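Local coordinates for sulfur carrier protein ThiS adenylyltransferase (Escherichia coli, PDB 1ZUD), which catalyses the ATP-dependent adenylation of the C-terminal glycine of the sulfur carrier protein ThiS, a step in thiamine diphosphate biosynthesis, at residues 48-54 with 94-99. Sequence-based numbering, arbitrary orientation. Where two conformers were deposited one is given.
Sequences AGAGVGT and LNPDIQ
Leu-94, the last residue of helix 83-94, lays CD2 against Ala-48 CB at 4.0 Å, near the C-terminal end of helix 40-50. Asn-95, just past its own helix, then reaches across. With CG anti to the backbone N (chi1 -169°), its amide comes up to the carbonyl of Ala-48 in the last turn, and ND2 donates a nearly straight bond of 3.0 Å to Ala-48 O, which lies close to the amide plane. That oxygen is gripped twice, since Gly-51 N of the Schellman motif closing the helix bonds to it from the opposite face. The other end of the amide is also used: OD1 accepts from Asp-97 N at 3.1 Å, an Asx turn, while Tyr-9 OH is a further partner of ND2; acceptor and donor used together would probably hold the amide's rotation. Without the amide, as with an alanine here, Ala-48 O would probably lose its second donor and Asp-97 N its side-chain acceptor, leaving the turn freer to shift. Ile-98 closes the type I turn begun at Asn-95 and lies against the helix end and the loop after it, its CB 3.6 Å from Gly-53 O. At Gln-99 strand 99-103 begins, parallel to strand 54-58, its N bonding Gly-53 O at 2.8 Å. Its CG runs beside Thr-54 CG2, 3.7 Å away, before the chain bends at chi2 and the amide turns off to Thr-101. Two helix-to-strand connections of the Rossmann-type fold are thus matched by two hydrogen bonds with Ile-98 between them: the backbone bond sets the parallel register, while the amide probably ties the loop to the end of helix 40-50.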
loop_
_atom_site.group_PDB
_atom_site.type_symbol
_atom_site.label_atom_id
_atom_site.label_comp_id
_atom_site.label_asym_id
_atom_site.label_seq_id
_atom_site.Cartn_x
_atom_site.Cartn_y
_atom_site.Cartn_z
ATOM N N ALA C 48 -13.512 6.677 6.836
ATOM C CA ALA C 48 -14.763 7.445 6.651
ATOM C C ALA C 48 -15.559 6.884 5.456
ATOM O O ALA C 48 -16.797 6.716 5.522
ATOM C CB ALA C 48 -14.457 8.914 6.392
ATOM N N GLY C 49 -14.859 6.613 4.356
ATOM C CA GLY C 49 -15.553 6.109 3.190
ATOM C C GLY C 49 -16.161 4.761 3.474
ATOM O O GLY C 49 -17.219 4.448 2.916
ATOM N N ALA C 50 -15.507 3.965 4.324
ATOM C CA ALA C 50 -15.979 2.623 4.684
ATOM C C ALA C 50 -17.215 2.565 5.608
ATOM O O ALA C 50 -17.810 1.482 5.818
ATOM C CB ALA C 50 -14.815 1.822 5.384
ATOM N N GLY C 51 -17.556 3.689 6.225
ATOM C CA GLY C 51 -18.681 3.695 7.127
ATOM C C GLY C 51 -18.386 3.340 8.585
ATOM O O GLY C 51 -19.273 2.841 9.288
ATOM N N VAL C 52 -17.150 3.544 9.040
ATOM C CA VAL C 52 -16.885 3.321 10.461
ATOM C C VAL C 52 -17.762 4.405 11.102
ATOM O O VAL C 52 -17.631 5.591 10.787
ATOM C CB VAL C 52 -15.383 3.537 10.788
ATOM C CG1 VAL C 52 -15.201 3.780 12.252
ATOM C CG2 VAL C 52 -14.600 2.312 10.353
ATOM N N GLY C 53 -18.659 3.982 11.982
ATOM C CA GLY C 53 -19.620 4.871 12.646
ATOM C C GLY C 53 -19.143 6.095 13.397
ATOM O O GLY C 53 -19.800 7.183 13.369
ATOM N N THR C 54 -18.037 5.921 14.118
ATOM C CA THR C 54 -17.434 7.043 14.846
ATOM C C THR C 54 -15.920 7.063 14.654
ATOM O O THR C 54 -15.230 6.067 14.879
ATOM C CB THR C 54 -17.714 6.980 16.364
ATOM O OG1 THR C 54 -19.118 6.871 16.578
ATOM C CG2 THR C 54 -17.217 8.263 17.063
ATOM N N LEU C 94 -17.040 14.294 2.741
ATOM C CA LEU C 94 -17.006 12.993 2.093
ATOM C C LEU C 94 -18.194 12.149 2.576
ATOM O O LEU C 94 -18.927 11.519 1.797
ATOM C CB LEU C 94 -15.682 12.296 2.456
ATOM C CG LEU C 94 -15.552 10.853 1.969
ATOM C CD1 LEU C 94 -15.484 10.789 0.427
ATOM C CD2 LEU C 94 -14.301 10.250 2.616
ATOM N N ASN C 95 -18.384 12.155 3.894
ATOM C CA ASN C 95 -19.423 11.360 4.509
ATOM C C ASN C 95 -20.043 12.074 5.735
ATOM O O ASN C 95 -19.591 11.927 6.871
ATOM C CB ASN C 95 -18.856 9.975 4.901
ATOM C CG ASN C 95 -19.959 8.982 5.322
ATOM O OD1 ASN C 95 -21.099 9.377 5.522
ATOM N ND2 ASN C 95 -19.607 7.689 5.473
ATOM N N PRO C 96 -21.139 12.818 5.506
ATOM C CA PRO C 96 -21.853 13.558 6.552
ATOM C C PRO C 96 -22.733 12.693 7.425
ATOM O O PRO C 96 -23.398 13.195 8.300
ATOM C CB PRO C 96 -22.697 14.568 5.758
ATOM C CG PRO C 96 -23.039 13.807 4.488
ATOM C CD PRO C 96 -21.739 13.033 4.168
ATOM N N ASP C 97 -22.732 11.388 7.197
ATOM C CA ASP C 97 -23.597 10.488 7.951
ATOM C C ASP C 97 -22.932 9.734 9.094
ATOM O O ASP C 97 -23.549 8.926 9.775
ATOM C CB ASP C 97 -24.264 9.496 6.975
ATOM C CG ASP C 97 -25.184 10.218 5.967
ATOM O OD1 ASP C 97 -25.747 11.249 6.365
ATOM O OD2 ASP C 97 -25.347 9.777 4.818
ATOM N N ILE C 98 -21.670 9.987 9.334
ATOM C CA ILE C 98 -21.054 9.294 10.467
ATOM C C ILE C 98 -20.644 10.342 11.502
ATOM O O ILE C 98 -20.662 11.543 11.194
ATOM C CB ILE C 98 -19.849 8.427 10.009
ATOM C CG1 ILE C 98 -18.881 9.256 9.149
ATOM C CG2 ILE C 98 -20.379 7.179 9.275
ATOM C CD1 ILE C 98 -17.608 8.505 8.790
ATOM N N GLN C 99 -20.314 9.897 12.722
ATOM C CA GLN C 99 -19.883 10.783 13.802
ATOM C C GLN C 99 -18.385 11.129 13.706
ATOM O O GLN C 99 -17.514 10.239 13.817
ATOM C CB GLN C 99 -20.196 10.114 15.153
ATOM C CG GLN C 99 -19.697 10.862 16.382
ATOM C CD GLN C 99 -20.164 12.314 16.446
ATOM O OE1 GLN C 99 -21.347 12.611 16.243
ATOM N NE2 GLN C 99 -19.236 13.225 16.745
#